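Local atomic coordinates of AB hydrolase-1 domain-containing protein (Streptococcus mutans, PDB entry 4L9A), a protein that probably hydrolyses carboxylic esters, as a carboxylesterase of the alpha/beta hydrolase fold. Residues Tyr34-Glu39 with Ile72-Ala77; Asp156-Leu161 with Glu240-Lys245; Tyr177-Ser182 with Gln193-Tyr198. One frame throughout, in Å; residues are numbered along the deposited sequence.

The chain is built on a mixed eight-stranded sheet, in which contact 1 pairs strand 33-38 with strand 71-75. Contact 3 and the first segment of contact 2 lie between strands 134-141 and 235-239, where alpha/beta hydrolases often carry a cap. Contact 3 packs helix 171-185 on helix 188-206, in sequence between the two halves of contact 2. Contacts 1 and 2 lie on opposite sides of the chain's centre, their centres about 32 Å apart. Contact 3 lies about 19 Å from contact 1 and about 25 Å from contact 2, centre to centre. Contact 1 belongs to the core sheet, contact 3 to the helical region; contact 2, from helix 159-167 to the turn after strand 235-239, joins the two.

Contact 1 (Tyr34-Glu39 with Ile72-Ala77); sequences YTCHRE and ILTIDA
Arg38 and Ile72 form one of the antiparallel pairs between strand 33-38 and strand 71-75, whose short segments run at 177° to each other. The Arg38 side chain crosses that of Ile72 at a slant. Its CB lies 3.9 Å from Ile72 CB. The chain bends at chi3 (86°), which turns NE out of line with the carbons before it. NE is 3.8 Å from Ile72 CG1. CZ is nearer, 3.6 Å from the same CG1, which sits over the centre of one guanidinium face. NH2 also touches CG1 and is hydrogen-bonded to Ile70 O.

Cys36 and Thr74 are a hydrogen-bonded pair on the same face of the sheet. Thr74 N donates to Cys36 O at 2.8 Å, and Cys36 N donates back to Thr74 O. Thr74 OG1 stands between its backbone N and carbonyl carbon (chi1 71°). There it takes a weak second bond of the Cys36 N-H, at 3.3 Å, and lies 3.1 Å from Cys36 CB. On the other face, Leu73 CD1 rests on Thr35 CB, and helix 93-106 covers Thr35 and Ile75.

At the Asp76 end, where Asp76 N donates to Tyr34 O, the two side chains lie side by side, with Tyr34 CD2 3.3 Å from Asp76 OD2. Ser54, Thr55 and Tyr82 supply donors to the buried carboxylate. Five backbone bonds fix the register of this antiparallel part of the hydrolase sheet, one strand in from its 22-26 edge. The side chains add van der Waals contact and one weak bond, while Arg38 NH2 and both Asp76 carboxylate oxygens find partners beyond the segments.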
loop_
_atom_site.group_PDB
_atom_site.type_symbol
_atom_site.label_atom_id
_atom_site.label_comp_id
_atom_site.label_asym_id
_atom_site.label_seq_id
_atom_site.Cartn_x
_atom_site.Cartn_y
_atom_site.Cartn_z
ATOM N N TYR A 34 -9.070 11.381 0.815
ATOM C CA TYR A 34 -8.086 11.979 1.707
ATOM C C TYR A 34 -6.645 11.741 1.249
ATOM O O TYR A 34 -6.220 10.599 0.995
ATOM C CB TYR A 34 -8.283 11.423 3.108
ATOM C CG TYR A 34 -7.356 11.970 4.172
ATOM C CD1 TYR A 34 -7.660 13.156 4.834
ATOM C CD2 TYR A 34 -6.209 11.271 4.553
ATOM C CE1 TYR A 34 -6.840 13.649 5.824
ATOM C CE2 TYR A 34 -5.379 11.754 5.558
ATOM C CZ TYR A 34 -5.703 12.946 6.186
ATOM O OH TYR A 34 -4.893 13.444 7.179
ATOM N N THR A 35 -5.896 12.829 1.152
ATOM C CA THR A 35 -4.489 12.762 0.779
ATOM C C THR A 35 -3.631 13.570 1.735
ATOM O O THR A 35 -4.117 14.509 2.375
ATOM C CB THR A 35 -4.247 13.329 -0.632
ATOM O OG1 THR A 35 -4.531 14.728 -0.638
ATOM C CG2 THR A 35 -5.129 12.635 -1.674
ATOM N N CYS A 36 -2.354 13.202 1.815
ATOM C CA CYS A 36 -1.343 14.002 2.490
ATOM C C CYS A 36 -0.204 14.196 1.512
ATOM O O CYS A 36 0.207 13.249 0.844
ATOM C CB CYS A 36 -0.831 13.303 3.746
ATOM S SG CYS A 36 -2.104 12.975 4.962
ATOM N N HIS A 37 0.328 15.408 1.436
ATOM C CA HIS A 37 1.206 15.753 0.324
ATOM C C HIS A 37 2.352 16.697 0.690
ATOM O O HIS A 37 2.185 17.618 1.486
ATOM C CB HIS A 37 0.370 16.368 -0.804
ATOM C CG HIS A 37 1.185 16.937 -1.925
ATOM N ND1 HIS A 37 1.498 18.275 -2.011
ATOM C CD2 HIS A 37 1.750 16.349 -3.006
ATOM C CE1 HIS A 37 2.215 18.492 -3.100
ATOM N NE2 HIS A 37 2.381 17.338 -3.721
ATOM N N ARG A 38 3.508 16.457 0.086
ATOM C CA ARG A 38 4.669 17.324 0.228
ATOM C C ARG A 38 5.225 17.541 -1.165
ATOM O O ARG A 38 5.364 16.592 -1.940
ATOM C CB ARG A 38 5.734 16.647 1.099
ATOM C CG ARG A 38 6.942 17.507 1.386
ATOM C CD ARG A 38 7.804 16.884 2.460
ATOM N NE ARG A 38 8.763 15.917 1.925
ATOM C CZ ARG A 38 9.352 14.979 2.661
ATOM N NH1 ARG A 38 9.057 14.873 3.952
ATOM N NH2 ARG A 38 10.226 14.136 2.110
ATOM N N GLU A 39 5.543 18.787 -1.490
ATOM C CA GLU A 39 6.139 19.099 -2.782
ATOM C C GLU A 39 7.498 18.450 -2.934
ATOM O O GLU A 39 8.184 18.179 -1.953
ATOM C CB GLU A 39 6.286 20.616 -2.960
ATOM C CG GLU A 39 5.061 21.285 -3.544
ATOM C CD GLU A 39 4.720 20.759 -4.927
ATOM O OE1 GLU A 39 5.596 20.122 -5.557
ATOM O OE2 GLU A 39 3.574 20.972 -5.378
ATOM N N ILE A 72 6.112 13.684 -1.356
ATOM C CA ILE A 72 5.324 12.651 -0.698
ATOM C C ILE A 72 3.870 12.811 -1.122
ATOM O O ILE A 72 3.351 13.920 -1.150
ATOM C CB ILE A 72 5.397 12.768 0.850
ATOM C CG1 ILE A 72 6.843 12.713 1.348
ATOM C CG2 ILE A 72 4.550 11.696 1.512
ATOM C CD1 ILE A 72 7.535 11.348 1.127
ATOM N N LEU A 73 3.215 11.708 -1.461
ATOM C CA LEU A 73 1.768 11.707 -1.636
ATOM C C LEU A 73 1.216 10.446 -1.022
ATOM O O LEU A 73 1.514 9.347 -1.485
ATOM C CB LEU A 73 1.379 11.759 -3.122
ATOM C CG LEU A 73 -0.105 11.624 -3.456
ATOM C CD1 LEU A 73 -0.963 12.747 -2.791
ATOM C CD2 LEU A 73 -0.289 11.652 -4.969
ATOM N N THR A 74 0.422 10.592 0.029
ATOM C CA THR A 74 -0.272 9.440 0.574
ATOM C C THR A 74 -1.743 9.532 0.207
ATOM O O THR A 74 -2.321 10.634 0.149
ATOM C CB THR A 74 -0.104 9.329 2.099
ATOM O OG1 THR A 74 -0.844 10.372 2.743
ATOM C CG2 THR A 74 1.381 9.425 2.497
ATOM N N ILE A 75 -2.349 8.374 -0.021
ATOM C CA ILE A 75 -3.738 8.283 -0.442
ATOM C C ILE A 75 -4.493 7.246 0.391
ATOM O O ILE A 75 -4.060 6.089 0.496
ATOM C CB ILE A 75 -3.830 7.889 -1.938
ATOM C CG1 ILE A 75 -3.097 8.914 -2.810
ATOM C CG2 ILE A 75 -5.286 7.760 -2.379
ATOM C CD1 ILE A 75 -3.031 8.525 -4.290
ATOM N N ASP A 76 -5.614 7.653 0.988
ATOM C CA ASP A 76 -6.472 6.727 1.733
ATOM C C ASP A 76 -7.590 6.187 0.835
ATOM O O ASP A 76 -8.339 6.955 0.245
ATOM C CB ASP A 76 -7.097 7.405 2.960
ATOM C CG ASP A 76 -6.078 7.721 4.050
ATOM O OD1 ASP A 76 -4.855 7.639 3.772
ATOM O OD2 ASP A 76 -6.500 8.075 5.178
ATOM N N ALA A 77 -7.713 4.864 0.738
ATOM C CA ALA A 77 -8.801 4.270 -0.038
ATOM C C ALA A 77 -10.146 4.553 0.632
ATOM O O ALA A 77 -10.208 4.825 1.833
ATOM C CB ALA A 77 -8.587 2.745 -0.195
#

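Contact 2 (Asp156-Leu161 with Glu240-Lys245); sequences DLYPQL and ESFREK
The hydroxyl of Tyr158 is held against Arg243 and hydrogen-bonded to Glu246. Tyr158 OH lies 3.5 Å from Arg243 CA and also touches CG and CD of that arginine. Tyr158 is the N-cap of helix 159-167, in the helical region between strands 134-141 and 235-239 of this alpha/beta hydrolase fold. Arg243 is the N-cap of helix 244-248, just after strand 235-239. The contact therefore joins this helical region to the core of the fold.

The Tyr158 and Arg243 side chains cross at about a right angle. Tyr158 CE2 approaches Arg243 CD to 3.4 Å. The far end of the arginine makes salt bridges through NH1 to Glu246 and through NH2 to Glu142.

Tyr158 also makes a T-shaped stack with Phe242. The edge of Phe242 turns toward the face of Tyr158, with the planes at 70° and the centroids 5.3 Å apart. Phe242 CE1 stands over that face, toward its rim. Tyr158 CD1 is 3.6 Å from Phe242 CD1, and Tyr158 CE1 lies 3.3 Å from Phe242 O.

One face of Phe242 is covered by Gln160. Gln160 CG sits between its own backbone N and carbonyl carbon (chi1 43°), and it lies almost straight above the ring as a CH-pi contact, 3.4 Å from the centroid. The Gln160 chain then bends at chi2, and its amide stacks nearly flat on the ring, the planes 14° apart. The two side chains run in opposite senses, and Gln160 NE2 ends 3.8 Å from Phe242 CB. At the ring edge, near its plane, Leu161 CD2 meets Phe242 CZ at 3.9 Å.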
loop_
_atom_site.group_PDB
_atom_site.type_symbol
_atom_site.label_atom_id
_atom_site.label_comp_id
_atom_site.label_asym_id
_atom_site.label_seq_id
_atom_site.Cartn_x
_atom_site.Cartn_y
_atom_site.Cartn_z
ATOM N N ASP A 156 -4.175 -22.039 3.574
ATOM C CA ASP A 156 -3.464 -23.319 3.627
ATOM C C ASP A 156 -2.376 -23.426 2.556
ATOM O O ASP A 156 -1.487 -24.272 2.661
ATOM C CB ASP A 156 -4.413 -24.530 3.556
ATOM C CG ASP A 156 -5.205 -24.736 4.830
ATOM O OD1 ASP A 156 -5.447 -23.738 5.528
ATOM O OD2 ASP A 156 -5.588 -25.892 5.127
ATOM N N LEU A 157 -2.450 -22.578 1.530
ATOM C CA LEU A 157 -1.389 -22.507 0.526
ATOM C C LEU A 157 -0.045 -22.456 1.242
ATOM O O LEU A 157 0.870 -23.229 0.947
ATOM C CB LEU A 157 -1.545 -21.255 -0.338
ATOM C CG LEU A 157 -0.952 -21.234 -1.751
ATOM C CD1 LEU A 157 -0.936 -19.805 -2.280
ATOM C CD2 LEU A 157 0.447 -21.839 -1.813
ATOM N N TYR A 158 0.059 -21.518 2.179
ATOM C CA TYR A 158 1.194 -21.424 3.078
ATOM C C TYR A 158 0.738 -21.912 4.436
ATOM O O TYR A 158 -0.124 -21.296 5.053
ATOM C CB TYR A 158 1.658 -19.974 3.200
ATOM C CG TYR A 158 2.397 -19.452 1.995
ATOM C CD1 TYR A 158 3.662 -19.932 1.669
ATOM C CD2 TYR A 158 1.842 -18.469 1.190
ATOM C CE1 TYR A 158 4.347 -19.448 0.569
ATOM C CE2 TYR A 158 2.519 -17.981 0.089
ATOM C CZ TYR A 158 3.768 -18.471 -0.218
ATOM O OH TYR A 158 4.437 -17.983 -1.308
ATOM N N PRO A 159 1.294 -23.044 4.904
ATOM C CA PRO A 159 0.835 -23.496 6.219
ATOM C C PRO A 159 1.117 -22.446 7.300
ATOM O O PRO A 159 0.350 -22.345 8.253
ATOM C CB PRO A 159 1.630 -24.799 6.452
ATOM C CG PRO A 159 2.793 -24.727 5.493
ATOM C CD PRO A 159 2.301 -23.940 4.311
ATOM N N GLN A 160 2.173 -21.651 7.148
ATOM C CA GLN A 160 2.482 -20.663 8.179
ATOM C C GLN A 160 1.432 -19.546 8.285
ATOM O O GLN A 160 1.129 -19.079 9.378
ATOM C CB GLN A 160 3.924 -20.120 8.085
ATOM C CG GLN A 160 4.460 -19.782 6.691
ATOM C CD GLN A 160 4.663 -21.004 5.801
ATOM O OE1 GLN A 160 3.739 -21.427 5.119
ATOM N NE2 GLN A 160 5.867 -21.565 5.797
ATOM N N LEU A 161 0.851 -19.144 7.161
ATOM C CA LEU A 161 -0.212 -18.148 7.198
ATOM C C LEU A 161 -1.492 -18.750 7.763
ATOM O O LEU A 161 -2.230 -18.090 8.504
ATOM C CB LEU A 161 -0.453 -17.557 5.811
ATOM C CG LEU A 161 0.720 -16.777 5.233
ATOM C CD1 LEU A 161 0.413 -16.344 3.808
ATOM C CD2 LEU A 161 1.051 -15.561 6.117
ATOM N N GLU A 240 8.698 -11.780 3.609
ATOM C CA GLU A 240 9.175 -12.841 4.485
ATOM C C GLU A 240 9.768 -13.966 3.629
ATOM O O GLU A 240 9.299 -14.213 2.516
ATOM C CB GLU A 240 8.025 -13.351 5.362
ATOM C CG GLU A 240 7.457 -12.277 6.310
ATOM C CD GLU A 240 6.154 -12.704 6.965
ATOM O OE1 GLU A 240 6.200 -13.343 8.028
ATOM O OE2 GLU A 240 5.079 -12.416 6.400
ATOM N N SER A 241 10.799 -14.645 4.142
ATOM C CA SER A 241 11.527 -15.641 3.354
ATOM C C SER A 241 10.658 -16.754 2.761
ATOM O O SER A 241 10.924 -17.221 1.657
ATOM C CB SER A 241 12.670 -16.272 4.171
ATOM O OG SER A 241 12.173 -16.912 5.330
ATOM N N PHE A 242 9.621 -17.187 3.473
ATOM C CA PHE A 242 8.849 -18.331 2.986
ATOM C C PHE A 242 8.041 -18.053 1.703
ATOM O O PHE A 242 7.528 -18.974 1.073
ATOM C CB PHE A 242 7.974 -18.933 4.090
ATOM C CG PHE A 242 6.883 -18.023 4.576
ATOM C CD1 PHE A 242 5.669 -17.958 3.912
ATOM C CD2 PHE A 242 7.061 -17.251 5.714
ATOM C CE1 PHE A 242 4.656 -17.122 4.363
ATOM C CE2 PHE A 242 6.052 -16.409 6.168
ATOM C CZ PHE A 242 4.852 -16.343 5.491
ATOM N N ARG A 243 7.956 -16.789 1.307
ATOM C CA ARG A 243 7.266 -16.428 0.073
ATOM C C ARG A 243 8.191 -16.196 -1.121
ATOM O O ARG A 243 7.754 -15.680 -2.145
ATOM C CB ARG A 243 6.430 -15.174 0.306
ATOM C CG ARG A 243 5.234 -15.448 1.172
ATOM C CD ARG A 243 3.998 -14.928 0.496
ATOM N NE ARG A 243 3.584 -13.715 1.134
ATOM C CZ ARG A 243 2.661 -12.881 0.672
ATOM N NH1 ARG A 243 2.022 -13.099 -0.476
ATOM N NH2 ARG A 243 2.393 -11.813 1.385
ATOM N N GLU A 244 9.455 -16.591 -1.004
ATOM C CA GLU A 244 10.437 -16.273 -2.043
ATOM C C GLU A 244 10.033 -16.715 -3.461
ATOM O O GLU A 244 10.081 -15.918 -4.404
ATOM C CB GLU A 244 11.811 -16.843 -1.679
ATOM C CG GLU A 244 12.887 -16.582 -2.735
ATOM C CD GLU A 244 14.147 -17.405 -2.501
ATOM O OE1 GLU A 244 14.045 -18.494 -1.908
ATOM O OE2 GLU A 244 15.235 -16.959 -2.899
ATOM N N LYS A 245 9.642 -17.977 -3.615
ATOM C CA LYS A 245 9.312 -18.506 -4.942
ATOM C C LYS A 245 8.125 -17.779 -5.586
ATOM O O LYS A 245 8.159 -17.418 -6.765
ATOM C CB LYS A 245 9.031 -20.006 -4.876
ATOM C CG LYS A 245 8.788 -20.625 -6.238
ATOM C CD LYS A 245 8.552 -22.122 -6.146
ATOM C CE LYS A 245 8.253 -22.696 -7.522
ATOM N NZ LYS A 245 9.313 -22.325 -8.507
#

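Contact 3 (Tyr177-Ser182 with Gln193-Tyr198); sequences YLKDLS and QLWRGY
Two torsions of Trp195 bring its indole to Ser182. Trp195 CG is anti to the carbonyl carbon (chi1 -73°), which sends it toward helix 171-185, and chi2 (98°) turns the indole so that NE1 faces the serine. Ser182 OG lies between its backbone N and carbonyl carbon, facing that indole. Trp195 NE1 donates to Ser182 OG at 2.9 Å, with an N-H...O angle of 161°. The oxygen is close to the indole plane.

The same hydroxyl is close to two carbonyls of its own helix, Leu178 O at 2.9 Å and Lys179 O at 3.2 Å. A buried serine is thus set among one donor and two possible acceptors. Beside it, Ser182 CB packs on Leu194 CD2 at 3.6 Å.

Lys179 crosses one face of the indole obliquely. Its chain bends at chi2 and chi4. CE lies over the ring system, 3.5 Å from Trp195 CD2, and makes a CH-pi contact with the six-membered ring. Lys179 NZ adds a cation-pi contact, 4.4 Å from the centroid of that ring and over the same face. The Leu178 carbonyl comes in at the indole edge, Leu178 C 3.7 Å from Trp195 CZ2. Leu178 CB touches Trp195 CH2 at 3.8 Å.

Helix 171-185 and helix 188-206 run broadly antiparallel, as a helical hairpin in the probable cap region. Phe191 and Phe53 meet the Trp195 ring edge-to-face. Trp195 thus makes two kinds of contact with helix 171-185. Its N-H is bound to Ser182, while its pi face takes the lysine chain and may help to stabilise the positive charge of NZ through the cation-pi contact.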
loop_
_atom_site.group_PDB
_atom_site.type_symbol
_atom_site.label_atom_id
_atom_site.label_comp_id
_atom_site.label_asym_id
_atom_site.label_seq_id
_atom_site.Cartn_x
_atom_site.Cartn_y
_atom_site.Cartn_z
ATOM N N TYR A 177 -3.468 -8.243 17.995
ATOM C CA TYR A 177 -2.270 -8.606 17.250
ATOM C C TYR A 177 -1.682 -7.381 16.553
ATOM O O TYR A 177 -0.477 -7.148 16.618
ATOM C CB TYR A 177 -2.578 -9.711 16.241
ATOM C CG TYR A 177 -1.434 -10.052 15.314
ATOM C CD1 TYR A 177 -0.447 -10.961 15.693
ATOM C CD2 TYR A 177 -1.355 -9.488 14.048
ATOM C CE1 TYR A 177 0.599 -11.283 14.827
ATOM C CE2 TYR A 177 -0.329 -9.797 13.183
ATOM C CZ TYR A 177 0.650 -10.695 13.571
ATOM O OH TYR A 177 1.677 -11.002 12.693
ATOM N N LEU A 178 -2.529 -6.592 15.893
ATOM C CA LEU A 178 -2.064 -5.360 15.253
ATOM C C LEU A 178 -1.563 -4.334 16.265
ATOM O O LEU A 178 -0.543 -3.683 16.029
ATOM C CB LEU A 178 -3.159 -4.747 14.387
ATOM C CG LEU A 178 -3.506 -5.594 13.167
ATOM C CD1 LEU A 178 -4.696 -4.987 12.436
ATOM C CD2 LEU A 178 -2.287 -5.728 12.245
ATOM N N LYS A 179 -2.285 -4.201 17.380
ATOM C CA LYS A 179 -1.901 -3.294 18.451
ATOM C C LYS A 179 -0.524 -3.635 19.002
ATOM O O LYS A 179 0.308 -2.748 19.194
ATOM C CB LYS A 179 -2.924 -3.325 19.594
ATOM C CG LYS A 179 -4.229 -2.584 19.323
ATOM C CD LYS A 179 -4.317 -1.309 20.155
ATOM C CE LYS A 179 -5.457 -0.384 19.712
ATOM N NZ LYS A 179 -6.812 -0.952 19.949
ATOM N N ASP A 180 -0.289 -4.917 19.279
ATOM C CA ASP A 180 1.012 -5.360 19.803
ATOM C C ASP A 180 2.120 -5.104 18.786
ATOM O O ASP A 180 3.206 -4.624 19.124
ATOM C CB ASP A 180 0.988 -6.847 20.179
ATOM C CG ASP A 180 0.137 -7.120 21.409
ATOM O OD1 ASP A 180 -0.138 -6.161 22.170
ATOM O OD2 ASP A 180 -0.259 -8.286 21.617
ATOM N N LEU A 181 1.832 -5.418 17.532
ATOM C CA LEU A 181 2.813 -5.289 16.472
ATOM C C LEU A 181 3.194 -3.818 16.276
ATOM O O LEU A 181 4.381 -3.468 16.271
ATOM C CB LEU A 181 2.239 -5.878 15.182
ATOM C CG LEU A 181 3.230 -6.314 14.116
ATOM C CD1 LEU A 181 4.180 -7.341 14.702
ATOM C CD2 LEU A 181 2.498 -6.870 12.896
ATOM N N SER A 182 2.187 -2.961 16.111
ATOM C CA SER A 182 2.431 -1.531 15.892
ATOM C C SER A 182 3.099 -0.883 17.107
ATOM O O SER A 182 3.951 0.002 16.966
ATOM C CB SER A 182 1.132 -0.796 15.518
ATOM O OG SER A 182 0.140 -0.956 16.519
ATOM N N GLN A 193 -1.318 7.951 17.186
ATOM C CA GLN A 193 -1.838 8.615 15.998
ATOM C C GLN A 193 -2.347 7.548 15.013
ATOM O O GLN A 193 -3.472 7.626 14.524
ATOM C CB GLN A 193 -0.770 9.524 15.368
ATOM C CG GLN A 193 -1.318 10.522 14.340
ATOM C CD GLN A 193 -2.315 11.519 14.948
ATOM O OE1 GLN A 193 -2.106 12.027 16.049
ATOM N NE2 GLN A 193 -3.403 11.793 14.227
ATOM N N LEU A 194 -1.531 6.531 14.755
ATOM C CA LEU A 194 -1.965 5.407 13.928
ATOM C C LEU A 194 -3.342 4.908 14.375
ATOM O O LEU A 194 -4.233 4.706 13.554
ATOM C CB LEU A 194 -0.960 4.256 14.010
ATOM C CG LEU A 194 -1.234 3.030 13.128
ATOM C CD1 LEU A 194 -1.049 3.375 11.657
ATOM C CD2 LEU A 194 -0.303 1.865 13.523
ATOM N N TRP A 195 -3.525 4.713 15.677
ATOM C CA TRP A 195 -4.787 4.149 16.143
ATOM C C TRP A 195 -5.937 5.166 16.176
ATOM O O TRP A 195 -7.104 4.782 16.107
ATOM C CB TRP A 195 -4.614 3.379 17.464
ATOM C CG TRP A 195 -3.894 2.076 17.198
ATOM C CD1 TRP A 195 -2.570 1.825 17.366
ATOM C CD2 TRP A 195 -4.460 0.893 16.619
ATOM N NE1 TRP A 195 -2.277 0.539 16.956
ATOM C CE2 TRP A 195 -3.426 -0.052 16.500
ATOM C CE3 TRP A 195 -5.753 0.532 16.215
ATOM C CZ2 TRP A 195 -3.636 -1.334 15.982
ATOM C CZ3 TRP A 195 -5.963 -0.737 15.704
ATOM C CH2 TRP A 195 -4.910 -1.657 15.596
ATOM N N ARG A 196 -5.610 6.453 16.257
ATOM C CA ARG A 196 -6.651 7.476 16.136
ATOM C C ARG A 196 -7.320 7.383 14.765
ATOM O O ARG A 196 -8.529 7.511 14.653
ATOM C CB ARG A 196 -6.098 8.882 16.369
ATOM C CG ARG A 196 -5.831 9.200 17.818
ATOM C CD ARG A 196 -5.418 10.655 18.014
ATOM N NE ARG A 196 -5.001 10.882 19.399
ATOM C CZ ARG A 196 -3.742 11.078 19.779
ATOM N NH1 ARG A 196 -2.763 11.094 18.874
ATOM N NH2 ARG A 196 -3.463 11.262 21.066
ATOM N N GLY A 197 -6.533 7.139 13.722
ATOM C CA GLY A 197 -7.093 6.979 12.389
ATOM C C GLY A 197 -7.939 5.721 12.240
ATOM O O GLY A 197 -9.041 5.751 11.680
ATOM N N TYR A 198 -7.413 4.603 12.731
ATOM C CA TYR A 198 -8.174 3.359 12.765
ATOM C C TYR A 198 -9.528 3.570 13.434
ATOM O O TYR A 198 -10.570 3.185 12.900
ATOM C CB TYR A 198 -7.396 2.290 13.539
ATOM C CG TYR A 198 -8.079 0.942 13.562
ATOM C CD1 TYR A 198 -9.124 0.690 14.431
ATOM C CD2 TYR A 198 -7.678 -0.072 12.703
ATOM C CE1 TYR A 198 -9.752 -0.537 14.448
ATOM C CE2 TYR A 198 -8.295 -1.299 12.712
ATOM C CZ TYR A 198 -9.329 -1.528 13.586
ATOM O OH TYR A 198 -9.949 -2.750 13.605
#